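Local coordinates for glycoprotein (Chandipura virus, PDB 5MDM), which probably attaches the virus to host receptors and, triggered by endosomal acidity, drives fusion of the viral and endosomal membranes as a class III fusion glycoprotein, at residues 2-8 with 332-338; 306-311 with 387-391; 345-349 with 358-364. All blocks are in the same frame, centred on the assembly; numbering follows the deposited sequence.

The three contacts lie on the same side of the chain's centre, and none includes a vimentin-interacting residue or a proposed pH-sensing histidine. Interaction 1 pairs the N-terminal strand with strand 325-338; it touches both of the others, and its centre is about 11 Å from each of theirs. Towards interaction 2, Ala5 CB meets Lys311 C at 3.5 Å and Ile4 CG2 meets Leu390 O at 3.5 Å. Towards interaction 3, Trp337 O lies 2.7 Å from Lys349 N, a probable hydrogen bond, and Met336 SD packs 3.6 Å from Ile360 CG2. Interactions 2 and 3 do not touch: their nearest atoms are about 10 Å apart.

Interaction 1. Residues 2-8 with 332-338; sequences LSIAFPE and RYVRMWI
Strand 2-7 and the 332-338 part of strand 325-338 run antiparallel, the axes of these segments 144° apart and 4.2 Å at closest approach. Ile4, Phe6, Val334 and Met336 share one face, Ser3, Ala5, Arg335 and Trp337 the other. Leu2 O accepts from Ile338 N (2.9 Å). Ser3 faces Trp337 (CA-CA 4.3 Å), its CB 4.0 Å from the centroid of the indole five-membered ring, a CH-pi contact. Ile4 N to Met336 O and Met336 N to Ile4 O are both 2.9 Å. Phe6 and Val334 form the next hydrogen-bonded pair, Phe6 N to Val334 O and Val334 N to Phe6 O, both 2.9 Å. Met336, in the mtt rotamer, sets SD 5.1 Å from the Phe6 ring centroid, an oblique Met-aromatic contact. Pro7 CD packs on Tyr333 CE1 (3.9 Å). Glu8 N bonds Arg332 O (3.2 Å), and Glu8 OE2 pairs by charge with Arg332 NH2 (3.5 Å). Alternating non-hydrogen-bonded and hydrogen-bonded pairs make this an antiparallel beta ladder, joining strands over 300 residues apart.

Interaction 2. Residues 306-311 with 387-391; sequences SYLASK and PWHLI
Two irregular segments meet here, the first starting at the end of helix 302-306. Residues 306-309 form a type I beta turn, closed by Ala309 N to Ser306 O at 3.1 Å, and the chain then extends through Ala309 and Ser310. Opposite, 388-390 have helical phi/psi, and Leu390 N bonds Pro387 O (3.1 Å). The nearest CA pairs are Ser306 with Pro387 (7.0 Å) and Lys311 with Leu390 (6.2 Å), so two connecting loops are joined chiefly through side chains. The polar interactions centre on His389, whose p rotamer (chi1 74°) points its ring at the turn. His389 NE2 donates to Ser306 OG at 2.7 Å, and that hydroxyl is also bonded to Leu303 O. Lys311, almost fully extended beyond chi1, donates a hydrogen bond from NZ to His389 O (3.0 Å) and a weak one to His389 ND1 (3.3 Å). One aromatic pair, oblique, joins Tyr307 and His389, centroids 4.8 Å apart and planes at 45°. In van der Waals packing, Ser306 CB touches Pro387 CG (3.4 Å), and Leu390 CD2 makes an apolar contact with Ala309 CB (3.7 Å). The turn leans on helix 270-295, where Asp283 forms a salt bridge with Lys311; 387-391, in a region assigned by similarity to trimerization, links strands 383-385 and 392-393, with Ile391 resting on strands 2-7 and 325-338.

Interaction 3. Residues 345-349 with 358-364; sequences EPKGK and SDIWTQW
Pro346 is the centre of an inverse gamma turn (phi/psi -77/56) set directly before a short beta ladder, with a weak Lys347 N to Glu345 O bond of 2.7 Å across the turn. Its carbonyl still serves the facing segment: Pro346 O accepts from Ile360 N at 3.2 Å, nearly straight at 175°. Strands 347-349 and 357-359 then pair as an antiparallel hairpin. Lys347 and Asp359 are a non-hydrogen-bonded pair (CA-CA 4.5 Å), and Gly348 with Ser358 is the hydrogen-bonded one (CA-CA 5.5 Å), Gly348 N to Ser358 O and Ser358 N to Gly348 O both measuring 2.9 Å. A weak bond of 3.4 Å joins Ser358 OG to Gly348 O. At Gly348 the chain is fully extended (-163/156), and Ile360 CG2, with chi1 at p, comes within 3.3 Å of Gly348 N, in space that a beta carbon would crowd. Beyond the ladder, 360-364 leaves strand geometry and bends around the proline: Pro346 CB meets Trp361 O at 3.6 Å and Trp364 CZ2 at 3.7 Å, the latter at the indole edge. Ile360 and Trp361 also pack on Phe6. Main-chain bonds thus hold the hairpin together, whereas the apolar Pro346-Trp364 contact and the packing of Ile360 on the Gly348 backbone fit the departing segment 360-364 against it; Lys347 and Asp359 form no salt bridge.

Interaction 1. Residues 2-8 with 332-338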
loop_
_atom_site.group_PDB
_atom_site.type_symbol
_atom_site.label_atom_id
_atom_site.label_comp_id
_atom_site.label_asym_id
_atom_site.label_seq_id
_atom_site.Cartn_x
_atom_site.Cartn_y
_atom_site.Cartn_z
ATOM N N LEU A 2 12.280 -14.389 -6.703
ATOM C CA LEU A 2 11.642 -14.370 -8.010
ATOM C C LEU A 2 11.414 -15.790 -8.505
ATOM O O LEU A 2 12.353 -16.585 -8.602
ATOM C CB LEU A 2 12.517 -13.628 -9.011
ATOM C CG LEU A 2 12.825 -12.177 -8.673
ATOM C CD1 LEU A 2 13.641 -11.561 -9.784
ATOM C CD2 LEU A 2 11.544 -11.404 -8.459
ATOM N N SER A 3 10.167 -16.109 -8.826
ATOM C CA SER A 3 9.845 -17.434 -9.326
ATOM C C SER A 3 9.271 -17.366 -10.729
ATOM O O SER A 3 8.755 -16.338 -11.152
ATOM C CB SER A 3 8.874 -18.138 -8.387
ATOM O OG SER A 3 8.104 -17.184 -7.681
ATOM N N ILE A 4 9.392 -18.466 -11.458
ATOM C CA ILE A 4 8.793 -18.588 -12.773
ATOM C C ILE A 4 8.286 -20.004 -12.906
ATOM O O ILE A 4 8.694 -20.892 -12.153
ATOM C CB ILE A 4 9.819 -18.357 -13.898
ATOM C CG1 ILE A 4 11.000 -19.316 -13.744
ATOM C CG2 ILE A 4 10.291 -16.910 -13.923
ATOM C CD1 ILE A 4 11.952 -19.288 -14.908
ATOM N N ALA A 5 7.382 -20.211 -13.856
ATOM C CA ALA A 5 7.000 -21.557 -14.242
ATOM C C ALA A 5 7.735 -21.829 -15.540
ATOM O O ALA A 5 7.638 -21.050 -16.487
ATOM C CB ALA A 5 5.501 -21.667 -14.430
ATOM N N PHE A 6 8.483 -22.924 -15.570
ATOM C CA PHE A 6 9.402 -23.178 -16.668
ATOM C C PHE A 6 9.427 -24.668 -16.990
ATOM O O PHE A 6 9.246 -25.490 -16.098
ATOM C CB PHE A 6 10.793 -22.696 -16.260
ATOM C CG PHE A 6 11.736 -22.520 -17.406
ATOM C CD1 PHE A 6 12.694 -23.478 -17.688
ATOM C CD2 PHE A 6 11.663 -21.393 -18.205
ATOM C CE1 PHE A 6 13.561 -23.314 -18.747
ATOM C CE2 PHE A 6 12.524 -21.222 -19.263
ATOM C CZ PHE A 6 13.475 -22.184 -19.538
ATOM N N PRO A 7 9.635 -25.026 -18.266
ATOM C CA PRO A 7 9.751 -26.452 -18.595
ATOM C C PRO A 7 10.860 -27.125 -17.784
ATOM O O PRO A 7 11.948 -26.565 -17.643
ATOM C CB PRO A 7 10.089 -26.447 -20.095
ATOM C CG PRO A 7 10.530 -25.049 -20.398
ATOM C CD PRO A 7 9.747 -24.180 -19.463
ATOM N N GLU A 8 10.572 -28.303 -17.238
ATOM C CA GLU A 8 11.503 -28.979 -16.338
ATOM C C GLU A 8 12.806 -29.392 -17.021
ATOM O O GLU A 8 13.892 -29.123 -16.509
ATOM C CB GLU A 8 10.835 -30.183 -15.669
ATOM C CG GLU A 8 10.123 -31.119 -16.621
ATOM C CD GLU A 8 9.370 -32.218 -15.901
ATOM O OE1 GLU A 8 9.335 -32.207 -14.649
ATOM O OE2 GLU A 8 8.812 -33.096 -16.593
ATOM N N ARG A 332 6.359 -30.412 -19.117
ATOM C CA ARG A 332 5.692 -30.181 -17.848
ATOM C C ARG A 332 6.351 -28.993 -17.177
ATOM O O ARG A 332 7.513 -29.054 -16.784
ATOM C CB ARG A 332 5.741 -31.423 -16.949
ATOM C CG ARG A 332 5.171 -31.208 -15.544
ATOM C CD ARG A 332 4.566 -32.487 -14.951
ATOM N NE ARG A 332 5.524 -33.585 -14.873
ATOM C CZ ARG A 332 5.563 -34.607 -15.726
ATOM N NH1 ARG A 332 4.694 -34.676 -16.727
ATOM N NH2 ARG A 332 6.472 -35.564 -15.580
ATOM N N TYR A 333 5.614 -27.896 -17.079
ATOM C CA TYR A 333 6.113 -26.723 -16.389
ATOM C C TYR A 333 6.231 -27.024 -14.901
ATOM O O TYR A 333 5.388 -27.711 -14.323
ATOM C CB TYR A 333 5.178 -25.536 -16.601
ATOM C CG TYR A 333 5.206 -24.948 -17.991
ATOM C CD1 TYR A 333 5.954 -23.816 -18.269
ATOM C CD2 TYR A 333 4.472 -25.516 -19.022
ATOM C CE1 TYR A 333 5.974 -23.266 -19.537
ATOM C CE2 TYR A 333 4.487 -24.973 -20.294
ATOM C CZ TYR A 333 5.240 -23.847 -20.543
ATOM O OH TYR A 333 5.260 -23.304 -21.806
ATOM N N VAL A 334 7.293 -26.521 -14.291
ATOM C CA VAL A 334 7.477 -26.634 -12.855
ATOM C C VAL A 334 7.911 -25.284 -12.309
ATOM O O VAL A 334 8.383 -24.423 -13.058
ATOM C CB VAL A 334 8.531 -27.680 -12.502
ATOM C CG1 VAL A 334 8.117 -29.046 -13.028
ATOM C CG2 VAL A 334 9.874 -27.270 -13.067
ATOM N N ARG A 335 7.739 -25.097 -11.007
ATOM C CA ARG A 335 8.107 -23.841 -10.377
ATOM C C ARG A 335 9.601 -23.814 -10.093
ATOM O O ARG A 335 10.155 -24.746 -9.508
ATOM C CB ARG A 335 7.312 -23.633 -9.088
ATOM C CG ARG A 335 7.731 -22.429 -8.268
ATOM C CD ARG A 335 6.729 -22.166 -7.156
ATOM N NE ARG A 335 5.405 -21.850 -7.693
ATOM C CZ ARG A 335 4.268 -22.356 -7.229
ATOM N NH1 ARG A 335 4.285 -23.208 -6.215
ATOM N NH2 ARG A 335 3.113 -22.010 -7.780
ATOM N N MET A 336 10.252 -22.746 -10.533
ATOM C CA MET A 336 11.669 -22.550 -10.270
ATOM C C MET A 336 11.894 -21.159 -9.707
ATOM O O MET A 336 11.121 -20.240 -9.977
ATOM C CB MET A 336 12.479 -22.697 -11.555
ATOM C CG MET A 336 12.336 -24.031 -12.229
ATOM S SD MET A 336 13.329 -24.099 -13.722
ATOM C CE MET A 336 13.029 -25.784 -14.257
ATOM N N TRP A 337 12.956 -21.002 -8.929
ATOM C CA TRP A 337 13.363 -19.679 -8.480
ATOM C C TRP A 337 14.629 -19.232 -9.199
ATOM O O TRP A 337 15.621 -19.959 -9.242
ATOM C CB TRP A 337 13.550 -19.652 -6.965
ATOM C CG TRP A 337 12.252 -19.738 -6.240
ATOM C CD1 TRP A 337 11.520 -18.701 -5.737
ATOM C CD2 TRP A 337 11.511 -20.928 -5.956
ATOM N NE1 TRP A 337 10.374 -19.174 -5.146
ATOM C CE2 TRP A 337 10.344 -20.539 -5.269
ATOM C CE3 TRP A 337 11.721 -22.284 -6.216
ATOM C CZ2 TRP A 337 9.394 -21.458 -4.838
ATOM C CZ3 TRP A 337 10.776 -23.194 -5.787
ATOM C CH2 TRP A 337 9.629 -22.779 -5.105
ATOM N N ILE A 338 14.580 -18.040 -9.779
ATOM C CA ILE A 338 15.731 -17.495 -10.485
ATOM C C ILE A 338 16.280 -16.275 -9.755
ATOM O O ILE A 338 15.575 -15.653 -8.957
ATOM C CB ILE A 338 15.386 -17.129 -11.932
ATOM C CG1 ILE A 338 14.225 -16.136 -11.968
ATOM C CG2 ILE A 338 15.050 -18.382 -12.724
ATOM C CD1 ILE A 338 13.817 -15.740 -13.364
#

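Interaction 2. Residues 306-311 with 387-391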
loop_
_atom_site.group_PDB
_atom_site.type_symbol
_atom_site.label_atom_id
_atom_site.label_comp_id
_atom_site.label_asym_id
_atom_site.label_seq_id
_atom_site.Cartn_x
_atom_site.Cartn_y
_atom_site.Cartn_z
ATOM N N SER A 306 6.346 -15.127 -25.108
ATOM C CA SER A 306 6.176 -15.277 -23.674
ATOM C C SER A 306 4.714 -15.180 -23.276
ATOM O O SER A 306 4.314 -15.710 -22.242
ATOM C CB SER A 306 6.970 -14.213 -22.939
ATOM O OG SER A 306 6.428 -12.928 -23.183
ATOM N N TYR A 307 3.913 -14.500 -24.088
ATOM C CA TYR A 307 2.473 -14.459 -23.817
ATOM C C TYR A 307 1.798 -15.828 -23.975
ATOM O O TYR A 307 0.635 -15.995 -23.618
ATOM C CB TYR A 307 1.774 -13.397 -24.675
ATOM C CG TYR A 307 2.171 -11.985 -24.307
ATOM C CD1 TYR A 307 2.467 -11.654 -22.993
ATOM C CD2 TYR A 307 2.271 -10.991 -25.272
ATOM C CE1 TYR A 307 2.839 -10.371 -22.646
ATOM C CE2 TYR A 307 2.645 -9.703 -24.934
ATOM C CZ TYR A 307 2.928 -9.400 -23.618
ATOM O OH TYR A 307 3.300 -8.125 -23.267
ATOM N N LEU A 308 2.537 -16.803 -24.492
ATOM C CA LEU A 308 2.009 -18.144 -24.718
ATOM C C LEU A 308 2.438 -19.081 -23.603
ATOM O O LEU A 308 1.925 -20.193 -23.481
ATOM C CB LEU A 308 2.510 -18.702 -26.052
ATOM C CG LEU A 308 2.212 -17.918 -27.328
ATOM C CD1 LEU A 308 2.776 -18.643 -28.525
ATOM C CD2 LEU A 308 0.722 -17.716 -27.484
ATOM N N ALA A 309 3.390 -18.624 -22.799
ATOM C CA ALA A 309 3.956 -19.435 -21.726
ATOM C C ALA A 309 2.944 -19.748 -20.633
ATOM O O ALA A 309 2.022 -18.978 -20.383
ATOM C CB ALA A 309 5.157 -18.731 -21.123
ATOM N N SER A 310 3.127 -20.884 -19.978
ATOM C CA SER A 310 2.355 -21.193 -18.789
ATOM C C SER A 310 2.953 -20.411 -17.638
ATOM O O SER A 310 4.174 -20.311 -17.522
ATOM C CB SER A 310 2.414 -22.686 -18.481
ATOM O OG SER A 310 1.630 -22.996 -17.347
ATOM N N LYS A 311 2.099 -19.846 -16.791
ATOM C CA LYS A 311 2.588 -19.106 -15.634
ATOM C C LYS A 311 2.473 -19.921 -14.357
ATOM O O LYS A 311 2.876 -19.470 -13.292
ATOM C CB LYS A 311 1.867 -17.767 -15.483
ATOM C CG LYS A 311 2.249 -16.735 -16.528
ATOM C CD LYS A 311 1.761 -15.358 -16.122
ATOM C CE LYS A 311 2.113 -14.307 -17.159
ATOM N NZ LYS A 311 1.782 -12.941 -16.656
ATOM N N PRO A 387 11.103 -12.141 -19.815
ATOM C CA PRO A 387 10.153 -11.028 -19.773
ATOM C C PRO A 387 9.580 -10.914 -18.366
ATOM O O PRO A 387 9.232 -11.929 -17.764
ATOM C CB PRO A 387 9.069 -11.467 -20.748
ATOM C CG PRO A 387 9.145 -12.945 -20.728
ATOM C CD PRO A 387 10.589 -13.275 -20.599
ATOM N N TRP A 388 9.478 -9.696 -17.849
ATOM C CA TRP A 388 9.139 -9.488 -16.447
ATOM C C TRP A 388 7.811 -10.104 -16.018
ATOM O O TRP A 388 7.610 -10.405 -14.840
ATOM C CB TRP A 388 9.145 -7.996 -16.114
ATOM C CG TRP A 388 8.902 -7.729 -14.666
ATOM C CD1 TRP A 388 7.845 -7.064 -14.118
ATOM C CD2 TRP A 388 9.725 -8.145 -13.574
ATOM N NE1 TRP A 388 7.966 -7.030 -12.751
ATOM C CE2 TRP A 388 9.112 -7.688 -12.391
ATOM C CE3 TRP A 388 10.930 -8.854 -13.482
ATOM C CZ2 TRP A 388 9.658 -7.919 -11.131
ATOM C CZ3 TRP A 388 11.471 -9.082 -12.233
ATOM C CH2 TRP A 388 10.835 -8.620 -11.076
ATOM N N HIS A 389 6.905 -10.299 -16.967
ATOM C CA HIS A 389 5.561 -10.751 -16.627
ATOM C C HIS A 389 5.505 -12.235 -16.302
ATOM O O HIS A 389 4.558 -12.691 -15.666
ATOM C CB HIS A 389 4.575 -10.414 -17.741
ATOM C CG HIS A 389 4.707 -11.279 -18.953
ATOM N ND1 HIS A 389 3.910 -12.383 -19.169
ATOM C CD2 HIS A 389 5.532 -11.197 -20.023
ATOM C CE1 HIS A 389 4.241 -12.945 -20.317
ATOM N NE2 HIS A 389 5.224 -12.247 -20.854
ATOM N N LEU A 390 6.517 -12.980 -16.736
ATOM C CA LEU A 390 6.592 -14.407 -16.454
ATOM C C LEU A 390 7.088 -14.649 -15.039
ATOM O O LEU A 390 7.018 -15.766 -14.521
ATOM C CB LEU A 390 7.518 -15.104 -17.447
ATOM C CG LEU A 390 6.969 -15.264 -18.858
ATOM C CD1 LEU A 390 7.866 -16.181 -19.657
ATOM C CD2 LEU A 390 5.541 -15.790 -18.829
ATOM N N ILE A 391 7.585 -13.587 -14.422
ATOM C CA ILE A 391 8.159 -13.662 -13.089
ATOM C C ILE A 391 7.154 -13.236 -12.030
ATOM O O ILE A 391 6.430 -12.254 -12.202
ATOM C CB ILE A 391 9.392 -12.760 -12.989
ATOM C CG1 ILE A 391 10.366 -13.101 -14.112
ATOM C CG2 ILE A 391 10.042 -12.881 -11.622
ATOM C CD1 ILE A 391 11.628 -12.300 -14.077
#

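Interaction 3. Residues 345-349 with 358-364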
loop_
_atom_site.group_PDB
_atom_site.type_symbol
_atom_site.label_atom_id
_atom_site.label_comp_id
_atom_site.label_asym_id
_atom_site.label_seq_id
_atom_site.Cartn_x
_atom_site.Cartn_y
_atom_site.Cartn_z
ATOM N N GLU A 345 24.179 -16.893 -15.973
ATOM C CA GLU A 345 24.130 -18.256 -16.491
ATOM C C GLU A 345 22.676 -18.742 -16.510
ATOM O O GLU A 345 21.870 -18.317 -15.678
ATOM C CB GLU A 345 25.005 -19.178 -15.637
ATOM C CG GLU A 345 26.480 -18.808 -15.647
ATOM C CD GLU A 345 27.338 -19.785 -14.862
ATOM O OE1 GLU A 345 28.582 -19.680 -14.935
ATOM O OE2 GLU A 345 26.771 -20.659 -14.171
ATOM N N PRO A 346 22.333 -19.638 -17.455
ATOM C CA PRO A 346 20.935 -20.065 -17.600
ATOM C C PRO A 346 20.537 -21.070 -16.521
ATOM O O PRO A 346 20.090 -22.176 -16.837
ATOM C CB PRO A 346 20.930 -20.739 -18.971
ATOM C CG PRO A 346 22.292 -21.329 -19.078
ATOM C CD PRO A 346 23.227 -20.378 -18.364
ATOM N N LYS A 347 20.699 -20.681 -15.260
ATOM C CA LYS A 347 20.440 -21.582 -14.146
ATOM C C LYS A 347 19.283 -21.092 -13.286
ATOM O O LYS A 347 18.852 -19.946 -13.394
ATOM C CB LYS A 347 21.699 -21.762 -13.282
ATOM C CG LYS A 347 22.937 -22.185 -14.064
ATOM C CD LYS A 347 23.985 -22.848 -13.173
ATOM C CE LYS A 347 24.566 -21.885 -12.147
ATOM N NZ LYS A 347 25.623 -22.534 -11.317
ATOM N N GLY A 348 18.784 -21.974 -12.431
ATOM C CA GLY A 348 17.717 -21.622 -11.520
ATOM C C GLY A 348 17.618 -22.626 -10.391
ATOM O O GLY A 348 18.043 -23.774 -10.525
ATOM N N LYS A 349 17.062 -22.188 -9.269
ATOM C CA LYS A 349 16.865 -23.069 -8.132
ATOM C C LYS A 349 15.538 -23.807 -8.295
ATOM O O LYS A 349 14.482 -23.189 -8.430
ATOM C CB LYS A 349 16.925 -22.265 -6.835
ATOM C CG LYS A 349 18.288 -21.633 -6.597
ATOM C CD LYS A 349 18.234 -20.552 -5.534
ATOM C CE LYS A 349 17.410 -19.362 -6.000
ATOM N NZ LYS A 349 17.945 -18.771 -7.254
ATOM N N SER A 358 20.629 -25.090 -10.738
ATOM C CA SER A 358 20.895 -26.097 -11.756
ATOM C C SER A 358 20.621 -25.530 -13.141
ATOM O O SER A 358 19.939 -24.520 -13.279
ATOM C CB SER A 358 20.038 -27.345 -11.509
ATOM O OG SER A 358 18.709 -27.000 -11.138
ATOM N N ASP A 359 21.168 -26.176 -14.165
ATOM C CA ASP A 359 20.876 -25.799 -15.541
ATOM C C ASP A 359 19.404 -26.053 -15.815
ATOM O O ASP A 359 18.910 -27.159 -15.598
ATOM C CB ASP A 359 21.733 -26.606 -16.520
ATOM C CG ASP A 359 23.091 -25.972 -16.775
ATOM O OD1 ASP A 359 23.234 -24.751 -16.546
ATOM O OD2 ASP A 359 24.007 -26.695 -17.221
ATOM N N ILE A 360 18.703 -25.027 -16.287
ATOM C CA ILE A 360 17.264 -25.135 -16.506
ATOM C C ILE A 360 16.909 -25.219 -17.986
ATOM O O ILE A 360 15.889 -25.806 -18.352
ATOM C CB ILE A 360 16.504 -23.976 -15.838
ATOM C CG1 ILE A 360 16.824 -22.646 -16.522
ATOM C CG2 ILE A 360 16.854 -23.903 -14.364
ATOM C CD1 ILE A 360 16.155 -21.451 -15.871
ATOM N N TRP A 361 17.755 -24.635 -18.831
ATOM C CA TRP A 361 17.596 -24.737 -20.280
ATOM C C TRP A 361 18.935 -24.576 -20.997
ATOM O O TRP A 361 19.709 -23.668 -20.686
ATOM C CB TRP A 361 16.600 -23.700 -20.800
ATOM C CG TRP A 361 16.272 -23.907 -22.242
ATOM C CD1 TRP A 361 16.792 -23.235 -23.310
ATOM C CD2 TRP A 361 15.365 -24.875 -22.778
ATOM N NE1 TRP A 361 16.256 -23.720 -24.478
ATOM C CE2 TRP A 361 15.379 -24.730 -24.179
ATOM C CE3 TRP A 361 14.541 -25.851 -22.208
ATOM C CZ2 TRP A 361 14.595 -25.521 -25.018
ATOM C CZ3 TRP A 361 13.765 -26.635 -23.042
ATOM C CH2 TRP A 361 13.797 -26.466 -24.431
ATOM N N THR A 362 19.198 -25.450 -21.964
ATOM C CA THR A 362 20.482 -25.448 -22.654
ATOM C C THR A 362 20.360 -25.670 -24.159
ATOM O O THR A 362 21.366 -25.732 -24.866
ATOM C CB THR A 362 21.407 -26.525 -22.089
ATOM O OG1 THR A 362 22.654 -26.492 -22.791
ATOM C CG2 THR A 362 20.780 -27.897 -22.262
ATOM N N GLN A 363 19.128 -25.792 -24.644
ATOM C CA GLN A 363 18.870 -26.049 -26.059
ATOM C C GLN A 363 18.516 -24.752 -26.789
ATOM O O GLN A 363 17.346 -24.460 -27.027
ATOM C CB GLN A 363 17.737 -27.068 -26.198
ATOM C CG GLN A 363 17.407 -27.485 -27.619
ATOM C CD GLN A 363 16.118 -28.277 -27.688
ATOM O OE1 GLN A 363 15.434 -28.463 -26.681
ATOM N NE2 GLN A 363 15.776 -28.746 -28.880
ATOM N N TRP A 364 19.536 -23.978 -27.143
ATOM C CA TRP A 364 19.330 -22.648 -27.716
ATOM C C TRP A 364 19.242 -22.651 -29.241
ATOM O O TRP A 364 20.004 -23.343 -29.915
ATOM C CB TRP A 364 20.441 -21.707 -27.249
ATOM C CG TRP A 364 20.570 -21.676 -25.768
ATOM C CD1 TRP A 364 21.418 -22.419 -25.000
ATOM C CD2 TRP A 364 19.808 -20.873 -24.865
ATOM N NE1 TRP A 364 21.237 -22.121 -23.672
ATOM C CE2 TRP A 364 20.252 -21.173 -23.563
ATOM C CE3 TRP A 364 18.793 -19.927 -25.031
ATOM C CZ2 TRP A 364 19.717 -20.562 -22.433
ATOM C CZ3 TRP A 364 18.265 -19.318 -23.911
ATOM C CH2 TRP A 364 18.726 -19.637 -22.628
#